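Long-range contacts in molinate hydrolase (Gulosibacter molinativorax, PDB 4UB9), which hydrolyses the thiocarbamate herbicide molinate, probably as a zinc-dependent member of the amidohydrolase family: residues E34-V39 / H466-G471; D45-V50 / S438-K443; K87-G92 / G445-L450. All coordinates share one frame; numbering follows the deposited sequence.

Interaction 1 of 3, residues E34-V39 / H466-G471; sequences ETIAIV and HVVKEG
The flat groups at this meeting point are peptide units. The carbonyl of Glu470 points end-on at the backbone of Glu34, whose N-H reaches it almost along the C=O axis: Glu34 N lies 2.9 Å from Glu470 O, and the bond is nearly straight at 165°. The next carbonyl is tucked under side chains instead, with Gly471 O 3.4 Å from Ile36 CG2 and CB of Glu34 resting beside the same oxygen. In return Gly471 CA offers a C-H to Glu34 O at 3.6 Å. Gly471 has to be small here, because a methyl group on its CA would run into Glu34 O, and its positive phi (69°) also suits a residue without a side chain. The carboxylate of Glu470 turns elsewhere, to a salt bridge with Arg167. Further along, the two strands diverge and touch only through branched apolar tips. Ile36 has CG1 anti to the backbone N (chi1 -163°), which leaves CG2 in the crowded position between N and the carbonyl carbon, 4.3 Å from Val468 CG1, while Ile38 CD1 reaches the other methyl, Val468 CG2. Strand 36-39 belongs to the sheet with strands 55-60 and 81-83, strand 464-469 to the one containing 447-450; Ile82 packs between them against Ile36, Ile38 and Val468, so the contact joins two sheets face to face, as in the beta-sandwich domain beside the barrel of amidohydrolases.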
ATOM      1  N   GLU A  34     -13.243 -41.221  34.667  1.00 55.47           N
ATOM      2  CA  GLU A  34     -14.367 -42.141  34.830  1.00 57.21           C
ATOM      3  C   GLU A  34     -14.098 -43.573  34.377  1.00 52.80           C
ATOM      4  O   GLU A  34     -12.999 -43.905  33.904  1.00 50.08           O
ATOM      5  CB  GLU A  34     -15.556 -41.576  34.119  1.00 59.54           C
ATOM      6  CG  GLU A  34     -16.238 -40.540  34.979  1.00 66.91           C
ATOM      7  CD  GLU A  34     -17.387 -39.896  34.281  1.00 74.43           C
ATOM      8  OE1 GLU A  34     -17.815 -40.417  33.231  1.00 79.07           O
ATOM      9  OE2 GLU A  34     -17.835 -38.847  34.776  1.00 92.79           O
ATOM     10  N   THR A  35     -15.118 -44.402  34.549  1.00 50.60           N
ATOM     11  CA  THR A  35     -15.011 -45.832  34.336  1.00 50.88           C
ATOM     12  C   THR A  35     -15.901 -46.276  33.187  1.00 50.66           C
ATOM     13  O   THR A  35     -17.035 -45.870  33.057  1.00 53.34           O
ATOM     14  CB  THR A  35     -15.371 -46.572  35.604  1.00 49.70           C
ATOM     15  OG1 THR A  35     -14.444 -46.183  36.616  1.00 50.77           O
ATOM     16  CG2 THR A  35     -15.282 -48.093  35.415  1.00 52.69           C
ATOM     17  N   ILE A  36     -15.343 -47.094  32.318  1.00 49.07           N
ATOM     18  CA  ILE A  36     -16.024 -47.490  31.085  1.00 43.03           C
ATOM     19  C   ILE A  36     -15.312 -48.693  30.462  1.00 41.88           C
ATOM     20  O   ILE A  36     -14.122 -48.940  30.710  1.00 42.87           O
ATOM     21  CB  ILE A  36     -16.100 -46.318  30.066  1.00 46.91           C
ATOM     22  CG1 ILE A  36     -17.148 -46.569  28.966  1.00 48.26           C
ATOM     23  CG2 ILE A  36     -14.747 -46.071  29.402  1.00 50.45           C
ATOM     24  CD1 ILE A  36     -17.609 -45.325  28.223  1.00 44.07           C
ATOM     25  N   ALA A  37     -16.045 -49.430  29.635  1.00 43.64           N
ATOM     26  CA  ALA A  37     -15.460 -50.533  28.877  1.00 43.00           C
ATOM     27  C   ALA A  37     -15.882 -50.449  27.454  1.00 42.35           C
ATOM     28  O   ALA A  37     -17.043 -50.209  27.131  1.00 51.41           O
ATOM     29  CB  ALA A  37     -15.885 -51.863  29.451  1.00 48.20           C
ATOM     30  N   ILE A  38     -14.922 -50.694  26.592  1.00 44.85           N
ATOM     31  CA  ILE A  38     -15.121 -50.627  25.127  1.00 45.15           C
ATOM     32  C   ILE A  38     -14.995 -52.076  24.702  1.00 48.27           C
ATOM     33  O   ILE A  38     -13.918 -52.659  24.823  1.00 49.88           O
ATOM     34  CB  ILE A  38     -14.037 -49.781  24.391  1.00 40.19           C
ATOM     35  CG1 ILE A  38     -13.554 -48.567  25.225  1.00 45.41           C
ATOM     36  CG2 ILE A  38     -14.518 -49.363  23.020  1.00 39.20           C
ATOM     37  CD1 ILE A  38     -14.616 -47.562  25.574  1.00 49.76           C
ATOM     38  N   VAL A  39     -16.078 -52.665  24.235  1.00 48.94           N
ATOM     39  CA  VAL A  39     -16.091 -54.132  24.075  1.00 49.51           C
ATOM     40  C   VAL A  39     -16.193 -54.642  22.629  1.00 48.52           C
ATOM     41  O   VAL A  39     -17.035 -54.214  21.829  1.00 50.06           O
ATOM     42  CB  VAL A  39     -17.155 -54.845  24.966  1.00 50.56           C
ATOM     43  CG1 VAL A  39     -17.185 -54.240  26.352  1.00 44.89           C
ATOM     44  CG2 VAL A  39     -18.543 -54.808  24.334  1.00 52.94           C
ATOM     45  N   HIS A 466     -17.674 -43.020  18.425  1.00 43.06           N
ATOM     46  CA  HIS A 466     -17.553 -42.725  19.852  1.00 40.39           C
ATOM     47  C   HIS A 466     -16.249 -42.034  20.150  1.00 41.29           C
ATOM     48  O   HIS A 466     -15.211 -42.333  19.556  1.00 38.49           O
ATOM     49  CB  HIS A 466     -17.657 -43.985  20.699  1.00 41.55           C
ATOM     50  CG  HIS A 466     -18.937 -44.726  20.497  1.00 50.98           C
ATOM     51  ND1 HIS A 466     -20.045 -44.524  21.295  1.00 54.99           N
ATOM     52  CD2 HIS A 466     -19.313 -45.617  19.547  1.00 49.49           C
ATOM     53  CE1 HIS A 466     -21.040 -45.274  20.853  1.00 53.94           C
ATOM     54  NE2 HIS A 466     -20.624 -45.937  19.789  1.00 49.13           N
ATOM     55  N   VAL A 467     -16.304 -41.152  21.145  1.00 41.06           N
ATOM     56  CA  VAL A 467     -15.117 -40.445  21.620  1.00 35.62           C
ATOM     57  C   VAL A 467     -15.097 -40.493  23.127  1.00 32.55           C
ATOM     58  O   VAL A 467     -16.054 -40.111  23.775  1.00 34.32           O
ATOM     59  CB  VAL A 467     -15.082 -38.973  21.157  1.00 36.80           C
ATOM     60  CG1 VAL A 467     -13.864 -38.272  21.734  1.00 34.59           C
ATOM     61  CG2 VAL A 467     -15.069 -38.863  19.633  1.00 34.91           C
ATOM     62  N   VAL A 468     -13.971 -40.914  23.671  1.00 34.74           N
ATOM     63  CA  VAL A 468     -13.823 -41.084  25.100  1.00 34.34           C
ATOM     64  C   VAL A 468     -12.545 -40.407  25.577  1.00 39.55           C
ATOM     65  O   VAL A 468     -11.453 -40.610  25.008  1.00 40.93           O
ATOM     66  CB  VAL A 468     -13.723 -42.563  25.476  1.00 36.79           C
ATOM     67  CG1 VAL A 468     -13.485 -42.736  26.982  1.00 39.72           C
ATOM     68  CG2 VAL A 468     -14.986 -43.287  25.063  1.00 36.13           C
ATOM     69  N   LYS A 469     -12.670 -39.696  26.682  1.00 38.31           N
ATOM     70  CA  LYS A 469     -11.556 -38.985  27.282  1.00 40.07           C
ATOM     71  C   LYS A 469     -11.461 -39.274  28.760  1.00 39.78           C
ATOM     72  O   LYS A 469     -12.368 -38.976  29.509  1.00 39.94           O
ATOM     73  CB  LYS A 469     -11.713 -37.484  27.093  1.00 41.61           C
ATOM     74  CG  LYS A 469     -10.440 -36.717  27.446  1.00 45.05           C
ATOM     75  CD  LYS A 469     -10.677 -35.232  27.635  1.00 42.75           C
ATOM     76  CE  LYS A 469      -9.368 -34.588  28.052  1.00 39.83           C
ATOM     77  NZ  LYS A 469      -9.582 -33.236  28.597  1.00 42.44           N
ATOM     78  N   GLU A 470     -10.343 -39.862  29.169  1.00 44.87           N
ATOM     79  CA  GLU A 470     -10.161 -40.323  30.545  1.00 46.91           C
ATOM     80  C   GLU A 470     -11.390 -41.128  31.011  1.00 49.32           C
ATOM     81  O   GLU A 470     -11.991 -40.885  32.051  1.00 47.35           O
ATOM     82  CB  GLU A 470      -9.865 -39.164  31.455  1.00 48.40           C
ATOM     83  CG  GLU A 470      -8.452 -38.673  31.249  1.00 54.53           C
ATOM     84  CD  GLU A 470      -8.054 -37.526  32.167  1.00 56.21           C
ATOM     85  OE1 GLU A 470      -8.347 -37.575  33.368  1.00 63.24           O
ATOM     86  OE2 GLU A 470      -7.379 -36.611  31.686  1.00 57.70           O
ATOM     87  N   GLY A 471     -11.765 -42.086  30.175  1.00 50.24           N
ATOM     88  CA  GLY A 471     -12.881 -42.995  30.471  1.00 53.32           C
ATOM     89  C   GLY A 471     -14.278 -42.398  30.486  1.00 56.65           C
ATOM     90  O   GLY A 471     -15.245 -43.047  30.890  1.00 48.80           O
TER

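Interaction 2 of 3, residues D45-V50 / S438-K443; sequences DGNGGV and SIDVGK
Ser438 opens the contact with CB, which presses on Asp45 O at 3.2 Å. Its OG sits in the crowded position between backbone N and carbonyl carbon (chi1 69°), where it donates to Asp440 OD2 at 2.9 Å on the anti lone pair and accepts from Lys443 NZ at 2.7 Å. One hydroxyl thus links a carboxylate to an ammonium group. Ile439 supplies the backbone bond between the loops: its N-H meets Asp45 O, in the carbonyl plane, with Ile439 N 2.8 Å from Asp45 O. Its CB lies 4.1 Å from Asp45 CB, and the rest of the side chain turns inward. Asp45 in turn shapes its own loop as an Asx turn, OD1 receiving Asn47 N at 3.1 Å from above the carboxylate plane, and Gly46 between them has a positive phi that would jam a CB against the preceding carbonyl. Asp440 follows, its carboxylate meeting the Asn47 side-chain amide tip to tip with the two planes 52° apart. An alanine here would remove the acceptor of the Ser438 hydroxyl and would probably loosen the orientation of that group and its hold on Lys443. Asp440 O then accepts Lys443 N, closing a type II turn with Gly442 at its third position. The charge of Lys443, which also makes a cation-pi contact with the Phe433 ring and a hydrogen bond to Phe433 O, may ease the nearness of Asp440 to Asp45. Both segments are loops, one following strand 41-43 and the other leading into strand 447-450; Ile439 packs its loop onto strands 63-69 and 88-95, touching Ile64, Val67, Ile89 and Pro91.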
ATOM      1  N   ASP A  45      -3.807 -50.301  18.524  1.00 39.58           N
ATOM      2  CA  ASP A  45      -3.439 -49.728  19.852  1.00 39.67           C
ATOM      3  C   ASP A  45      -2.440 -48.555  19.827  1.00 37.02           C
ATOM      4  O   ASP A  45      -2.188 -47.920  20.848  1.00 38.54           O
ATOM      5  CB  ASP A  45      -2.921 -50.829  20.804  1.00 38.74           C
ATOM      6  CG  ASP A  45      -1.634 -51.486  20.323  1.00 40.89           C
ATOM      7  OD1 ASP A  45      -1.219 -51.317  19.138  1.00 48.10           O
ATOM      8  OD2 ASP A  45      -1.035 -52.187  21.136  1.00 43.45           O
ATOM      9  N   GLY A  46      -1.834 -48.334  18.671  1.00 39.77           N
ATOM     10  CA  GLY A  46      -0.832 -47.275  18.492  1.00 39.33           C
ATOM     11  C   GLY A  46       0.626 -47.729  18.586  1.00 39.68           C
ATOM     12  O   GLY A  46       1.545 -46.934  18.363  1.00 43.72           O
ATOM     13  N   ASN A  47       0.847 -49.002  18.887  1.00 40.07           N
ATOM     14  CA  ASN A  47       2.212 -49.553  18.948  1.00 37.26           C
ATOM     15  C   ASN A  47       2.667 -50.141  17.629  1.00 37.98           C
ATOM     16  O   ASN A  47       3.801 -50.570  17.504  1.00 42.02           O
ATOM     17  CB  ASN A  47       2.303 -50.566  20.045  1.00 37.63           C
ATOM     18  CG  ASN A  47       2.061 -49.945  21.408  1.00 38.23           C
ATOM     19  OD1 ASN A  47       1.104 -50.270  22.110  1.00 38.70           O
ATOM     20  ND2 ASN A  47       2.910 -49.027  21.775  1.00 37.22           N
ATOM     21  N   GLY A  48       1.782 -50.128  16.638  1.00 36.48           N
ATOM     22  CA  GLY A  48       2.171 -50.443  15.253  1.00 39.22           C
ATOM     23  C   GLY A  48       1.990 -51.868  14.772  1.00 38.89           C
ATOM     24  O   GLY A  48       2.312 -52.201  13.641  1.00 35.98           O
ATOM     25  N   GLY A  49       1.556 -52.716  15.682  1.00 38.90           N
ATOM     26  CA  GLY A  49       1.457 -54.122  15.399  1.00 45.67           C
ATOM     27  C   GLY A  49       0.217 -54.398  14.581  1.00 47.13           C
ATOM     28  O   GLY A  49      -0.589 -53.542  14.387  1.00 49.33           O
ATOM     29  N   VAL A  50       0.107 -55.626  14.095  1.00 52.70           N
ATOM     30  CA  VAL A  50      -1.128 -56.149  13.488  1.00 53.55           C
ATOM     31  C   VAL A  50      -2.330 -55.909  14.435  1.00 49.64           C
ATOM     32  O   VAL A  50      -2.233 -56.126  15.660  1.00 53.13           O
ATOM     33  CB  VAL A  50      -0.989 -57.652  13.094  1.00 53.40           C
ATOM     34  CG1 VAL A  50      -0.692 -58.496  14.323  1.00 64.30           C
ATOM     35  CG2 VAL A  50      -2.245 -58.174  12.422  1.00 51.73           C
ATOM     36  N   SER A 438      -1.189 -44.124  23.147  1.00 30.68           N
ATOM     37  CA  SER A 438      -1.464 -45.531  22.846  1.00 33.18           C
ATOM     38  C   SER A 438      -2.407 -46.135  23.873  1.00 35.80           C
ATOM     39  O   SER A 438      -2.503 -45.684  25.023  1.00 38.02           O
ATOM     40  CB  SER A 438      -0.177 -46.380  22.775  1.00 32.60           C
ATOM     41  OG  SER A 438       0.417 -46.520  24.073  1.00 32.86           O
ATOM     42  N   ILE A 439      -3.016 -47.227  23.445  1.00 36.15           N
ATOM     43  CA  ILE A 439      -3.833 -48.032  24.326  1.00 40.09           C
ATOM     44  C   ILE A 439      -2.999 -49.117  25.012  1.00 41.36           C
ATOM     45  O   ILE A 439      -2.581 -50.101  24.402  1.00 40.43           O
ATOM     46  CB  ILE A 439      -4.990 -48.645  23.551  1.00 41.73           C
ATOM     47  CG1 ILE A 439      -5.914 -47.502  23.113  1.00 43.98           C
ATOM     48  CG2 ILE A 439      -5.736 -49.625  24.445  1.00 39.56           C
ATOM     49  CD1 ILE A 439      -7.024 -47.902  22.166  1.00 50.67           C
ATOM     50  N   ASP A 440      -2.713 -48.874  26.277  1.00 41.95           N
ATOM     51  CA  ASP A 440      -1.758 -49.670  27.063  1.00 42.00           C
ATOM     52  C   ASP A 440      -2.105 -49.479  28.513  1.00 42.37           C
ATOM     53  O   ASP A 440      -2.471 -48.381  28.937  1.00 43.71           O
ATOM     54  CB  ASP A 440      -0.293 -49.212  26.875  1.00 45.39           C
ATOM     55  CG  ASP A 440       0.421 -49.924  25.717  1.00 45.55           C
ATOM     56  OD1 ASP A 440       0.538 -51.164  25.773  1.00 53.02           O
ATOM     57  OD2 ASP A 440       0.853 -49.264  24.734  1.00 48.79           O
ATOM     58  N   VAL A 441      -1.992 -50.561  29.259  1.00 40.89           N
ATOM     59  CA  VAL A 441      -2.388 -50.563  30.646  1.00 42.15           C
ATOM     60  C   VAL A 441      -1.578 -49.507  31.350  1.00 40.35           C
ATOM     61  O   VAL A 441      -0.388 -49.421  31.156  1.00 48.93           O
ATOM     62  CB  VAL A 441      -2.173 -51.959  31.296  1.00 43.23           C
ATOM     63  CG1 VAL A 441      -2.388 -51.899  32.807  1.00 43.09           C
ATOM     64  CG2 VAL A 441      -3.121 -52.977  30.662  1.00 41.82           C
ATOM     65  N   GLY A 442      -2.221 -48.722  32.190  1.00 42.04           N
ATOM     66  CA  GLY A 442      -1.527 -47.672  32.965  1.00 41.81           C
ATOM     67  C   GLY A 442      -1.628 -46.286  32.349  1.00 41.73           C
ATOM     68  O   GLY A 442      -1.570 -45.298  33.050  1.00 42.79           O
ATOM     69  N   LYS A 443      -1.827 -46.222  31.045  1.00 43.45           N
ATOM     70  CA  LYS A 443      -2.002 -44.937  30.351  1.00 44.89           C
ATOM     71  C   LYS A 443      -3.399 -44.346  30.507  1.00 42.38           C
ATOM     72  O   LYS A 443      -4.327 -45.025  30.925  1.00 47.47           O
ATOM     73  CB  LYS A 443      -1.651 -45.073  28.866  1.00 49.14           C
ATOM     74  CG  LYS A 443      -0.179 -45.404  28.638  1.00 47.04           C
ATOM     75  CD  LYS A 443       0.229 -45.252  27.181  1.00 50.06           C
ATOM     76  CE  LYS A 443       1.604 -45.831  26.978  1.00 50.15           C
ATOM     77  NZ  LYS A 443       2.211 -45.393  25.697  1.00 59.71           N
TER

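Interaction 3 of 3, residues K87-G92 / G445-L450; sequences KWILPG and GDVVVL
Four main-chain hydrogen bonds zip strand 88-91 to strand 447-450 in antiparallel fashion. Trp88 and Leu450 form a hydrogen-bonded pair in which each N-H serves the other's carbonyl; the bond from Trp88 N to Leu450 O is 2.9 Å long and almost straight at 173°. Leu90 and Val448 make the second such pair, less evenly: Leu90 N comes nearly along the Val448 C=O axis, whereas Val448 N approaches Leu90 O from above the carbonyl plane. A fifth bond, Gly92 N to Asp446 O at 2.8 Å, lies just beyond, again above the carbonyl plane. A side chain on Gly92 would clash with Asp446 CB, so the strand end can come this close only with glycine. Side chains pack on two faces. Trp88, Leu90, Val448 and Leu450 share one face, where Leu90 CD1 and Leu450 CD1 meet at 4.0 Å with their chains crossing at about a right angle, and Val448 CG2 lies 3.8 Å from Leu90 CB. The Trp88 ring brings its edge, through CE3, to Leu450 O. On the face of Ile89 and Val449, Lys87 CB settles 3.9 Å from Val449 CG1 while its ammonium group goes on to a salt bridge with Asp451. The side chains of Ile89 and Val447 cross obliquely, CG2 of Ile89 lying 3.6 Å from CG1 of Val447. The facing peptide groups of Trp88, Leu90, Val448 and Leu450 are thus paired, leaving mainly aliphatic side chains on the two faces, Trp88 and Lys87 at the less buried end: a largely apolar join between strands some 350 residues apart.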
ATOM      1  N   LYS A  87     -16.361 -52.920  14.781  1.00 49.82           N
ATOM      2  CA  LYS A  87     -15.800 -51.592  14.821  1.00 52.47           C
ATOM      3  C   LYS A  87     -14.327 -51.585  15.198  1.00 57.73           C
ATOM      4  O   LYS A  87     -13.766 -52.571  15.629  1.00 60.20           O
ATOM      5  CB  LYS A  87     -16.607 -50.707  15.757  1.00 53.19           C
ATOM      6  CG  LYS A  87     -17.966 -50.360  15.187  1.00 57.90           C
ATOM      7  CD  LYS A  87     -18.813 -49.536  16.130  1.00 59.03           C
ATOM      8  CE  LYS A  87     -20.219 -49.392  15.583  1.00 61.19           C
ATOM      9  NZ  LYS A  87     -20.725 -48.008  15.672  1.00 60.45           N
ATOM     10  N   TRP A  88     -13.691 -50.463  14.962  1.00 56.05           N
ATOM     11  CA  TRP A  88     -12.285 -50.305  15.239  1.00 48.30           C
ATOM     12  C   TRP A  88     -12.052 -49.379  16.420  1.00 42.42           C
ATOM     13  O   TRP A  88     -12.654 -48.348  16.551  1.00 41.38           O
ATOM     14  CB  TRP A  88     -11.553 -49.845  14.000  1.00 45.97           C
ATOM     15  CG  TRP A  88     -11.402 -50.930  12.995  1.00 47.81           C
ATOM     16  CD1 TRP A  88     -10.271 -51.654  12.734  1.00 48.81           C
ATOM     17  CD2 TRP A  88     -12.405 -51.417  12.103  1.00 46.47           C
ATOM     18  NE1 TRP A  88     -10.513 -52.569  11.731  1.00 46.23           N
ATOM     19  CE2 TRP A  88     -11.812 -52.435  11.321  1.00 47.88           C
ATOM     20  CE3 TRP A  88     -13.739 -51.086  11.879  1.00 46.27           C
ATOM     21  CZ2 TRP A  88     -12.516 -53.137  10.346  1.00 45.76           C
ATOM     22  CZ3 TRP A  88     -14.445 -51.779  10.904  1.00 50.84           C
ATOM     23  CH2 TRP A  88     -13.826 -52.801  10.149  1.00 53.37           C
ATOM     24  N   ILE A  89     -11.161 -49.816  17.286  1.00 41.13           N
ATOM     25  CA  ILE A  89     -10.799 -49.097  18.487  1.00 39.33           C
ATOM     26  C   ILE A  89      -9.372 -48.535  18.364  1.00 37.94           C
ATOM     27  O   ILE A  89      -8.403 -49.295  18.256  1.00 38.60           O
ATOM     28  CB  ILE A  89     -10.830 -49.994  19.725  1.00 37.24           C
ATOM     29  CG1 ILE A  89     -12.222 -50.597  19.898  1.00 37.26           C
ATOM     30  CG2 ILE A  89     -10.459 -49.176  20.959  1.00 39.66           C
ATOM     31  CD1 ILE A  89     -12.288 -51.715  20.930  1.00 34.30           C
ATOM     32  N   LEU A  90      -9.272 -47.208  18.414  1.00 37.42           N
ATOM     33  CA  LEU A  90      -7.986 -46.481  18.322  1.00 35.03           C
ATOM     34  C   LEU A  90      -7.720 -45.670  19.576  1.00 36.58           C
ATOM     35  O   LEU A  90      -8.659 -45.411  20.362  1.00 34.44           O
ATOM     36  CB  LEU A  90      -7.961 -45.560  17.133  1.00 35.14           C
ATOM     37  CG  LEU A  90      -7.672 -46.186  15.768  1.00 37.82           C
ATOM     38  CD1 LEU A  90      -8.812 -47.107  15.308  1.00 38.44           C
ATOM     39  CD2 LEU A  90      -7.442 -45.104  14.731  1.00 36.14           C
ATOM     40  N   PRO A  91      -6.447 -45.241  19.784  1.00 35.98           N
ATOM     41  CA  PRO A  91      -6.201 -44.377  20.915  1.00 36.49           C
ATOM     42  C   PRO A  91      -6.807 -43.045  20.620  1.00 33.41           C
ATOM     43  O   PRO A  91      -7.052 -42.718  19.474  1.00 31.69           O
ATOM     44  CB  PRO A  91      -4.674 -44.267  20.967  1.00 41.21           C
ATOM     45  CG  PRO A  91      -4.150 -45.247  19.974  1.00 41.57           C
ATOM     46  CD  PRO A  91      -5.235 -45.469  19.002  1.00 38.94           C
ATOM     47  N   GLY A  92      -7.013 -42.263  21.661  1.00 35.48           N
ATOM     48  CA  GLY A  92      -7.354 -40.850  21.465  1.00 37.46           C
ATOM     49  C   GLY A  92      -6.366 -40.198  20.477  1.00 38.26           C
ATOM     50  O   GLY A  92      -5.137 -40.375  20.589  1.00 34.85           O
ATOM     51  N   GLY A 445      -7.129 -43.003  29.752  1.00 38.77           N
ATOM     52  CA  GLY A 445      -8.257 -43.645  29.046  1.00 39.99           C
ATOM     53  C   GLY A 445      -8.899 -42.867  27.917  1.00 37.38           C
ATOM     54  O   GLY A 445     -10.108 -42.569  27.918  1.00 40.00           O
ATOM     55  N   ASP A 446      -8.072 -42.545  26.949  1.00 38.22           N
ATOM     56  CA  ASP A 446      -8.491 -41.781  25.797  1.00 38.26           C
ATOM     57  C   ASP A 446      -8.644 -42.718  24.644  1.00 41.90           C
ATOM     58  O   ASP A 446      -7.672 -43.340  24.188  1.00 46.83           O
ATOM     59  CB  ASP A 446      -7.450 -40.702  25.444  1.00 45.62           C
ATOM     60  CG  ASP A 446      -7.282 -39.621  26.539  1.00 45.89           C
ATOM     61  OD1 ASP A 446      -8.082 -39.578  27.500  1.00 50.39           O
ATOM     62  OD2 ASP A 446      -6.316 -38.815  26.432  1.00 51.60           O
ATOM     63  N   VAL A 447      -9.838 -42.780  24.080  1.00 40.47           N
ATOM     64  CA  VAL A 447     -10.113 -43.770  23.032  1.00 35.16           C
ATOM     65  C   VAL A 447     -11.106 -43.219  22.066  1.00 37.67           C
ATOM     66  O   VAL A 447     -12.011 -42.473  22.443  1.00 43.69           O
ATOM     67  CB  VAL A 447     -10.749 -45.031  23.640  1.00 40.37           C
ATOM     68  CG1 VAL A 447     -11.127 -46.029  22.587  1.00 39.53           C
ATOM     69  CG2 VAL A 447      -9.801 -45.669  24.639  1.00 44.11           C
ATOM     70  N   VAL A 448     -10.913 -43.551  20.800  1.00 35.02           N
ATOM     71  CA  VAL A 448     -11.936 -43.320  19.821  1.00 35.02           C
ATOM     72  C   VAL A 448     -12.346 -44.622  19.140  1.00 38.91           C
ATOM     73  O   VAL A 448     -11.544 -45.562  19.039  1.00 37.22           O
ATOM     74  CB  VAL A 448     -11.544 -42.296  18.762  1.00 35.78           C
ATOM     75  CG1 VAL A 448     -11.135 -41.027  19.450  1.00 40.56           C
ATOM     76  CG2 VAL A 448     -10.455 -42.796  17.847  1.00 38.41           C
ATOM     77  N   VAL A 449     -13.581 -44.646  18.643  1.00 36.11           N
ATOM     78  CA  VAL A 449     -14.132 -45.811  17.983  1.00 34.27           C
ATOM     79  C   VAL A 449     -14.616 -45.405  16.619  1.00 34.46           C
ATOM     80  O   VAL A 449     -15.419 -44.476  16.502  1.00 34.65           O
ATOM     81  CB  VAL A 449     -15.307 -46.398  18.790  1.00 39.33           C
ATOM     82  CG1 VAL A 449     -15.888 -47.611  18.080  1.00 39.46           C
ATOM     83  CG2 VAL A 449     -14.863 -46.781  20.199  1.00 38.14           C
ATOM     84  N   LEU A 450     -14.137 -46.107  15.595  1.00 35.60           N
ATOM     85  CA  LEU A 450     -14.541 -45.887  14.214  1.00 33.66           C
ATOM     86  C   LEU A 450     -15.406 -47.021  13.677  1.00 41.46           C
ATOM     87  O   LEU A 450     -15.252 -48.170  14.059  1.00 38.82           O
ATOM     88  CB  LEU A 450     -13.329 -45.801  13.317  1.00 37.02           C
ATOM     89  CG  LEU A 450     -12.191 -44.888  13.739  1.00 35.38           C
ATOM     90  CD1 LEU A 450     -11.051 -45.021  12.751  1.00 36.89           C
ATOM     91  CD2 LEU A 450     -12.665 -43.456  13.780  1.00 38.63           C
TER

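How the interactions relate
All three contacts belong to the beta-rich part of the chain and lie away from the zinc site. Interaction 3 is the core, a continuous backbone ladder flanked by aliphatic groups. Interaction 1 touches it directly, since strands 447-450 and 464-469 are sheet neighbours and Val468 N probably bonds to Val447 O; there a single backbone bond and sparse methyl contacts join two sheets. Interaction 2 is nearer the surface and mostly polar, with one backbone bond and a network of carboxylate, hydroxyl and ammonium groups, yet its one buried isoleucine packs against the first strand of interaction 3. Interactions 1 and 2 do not touch, their nearest atoms being about 7 Å apart.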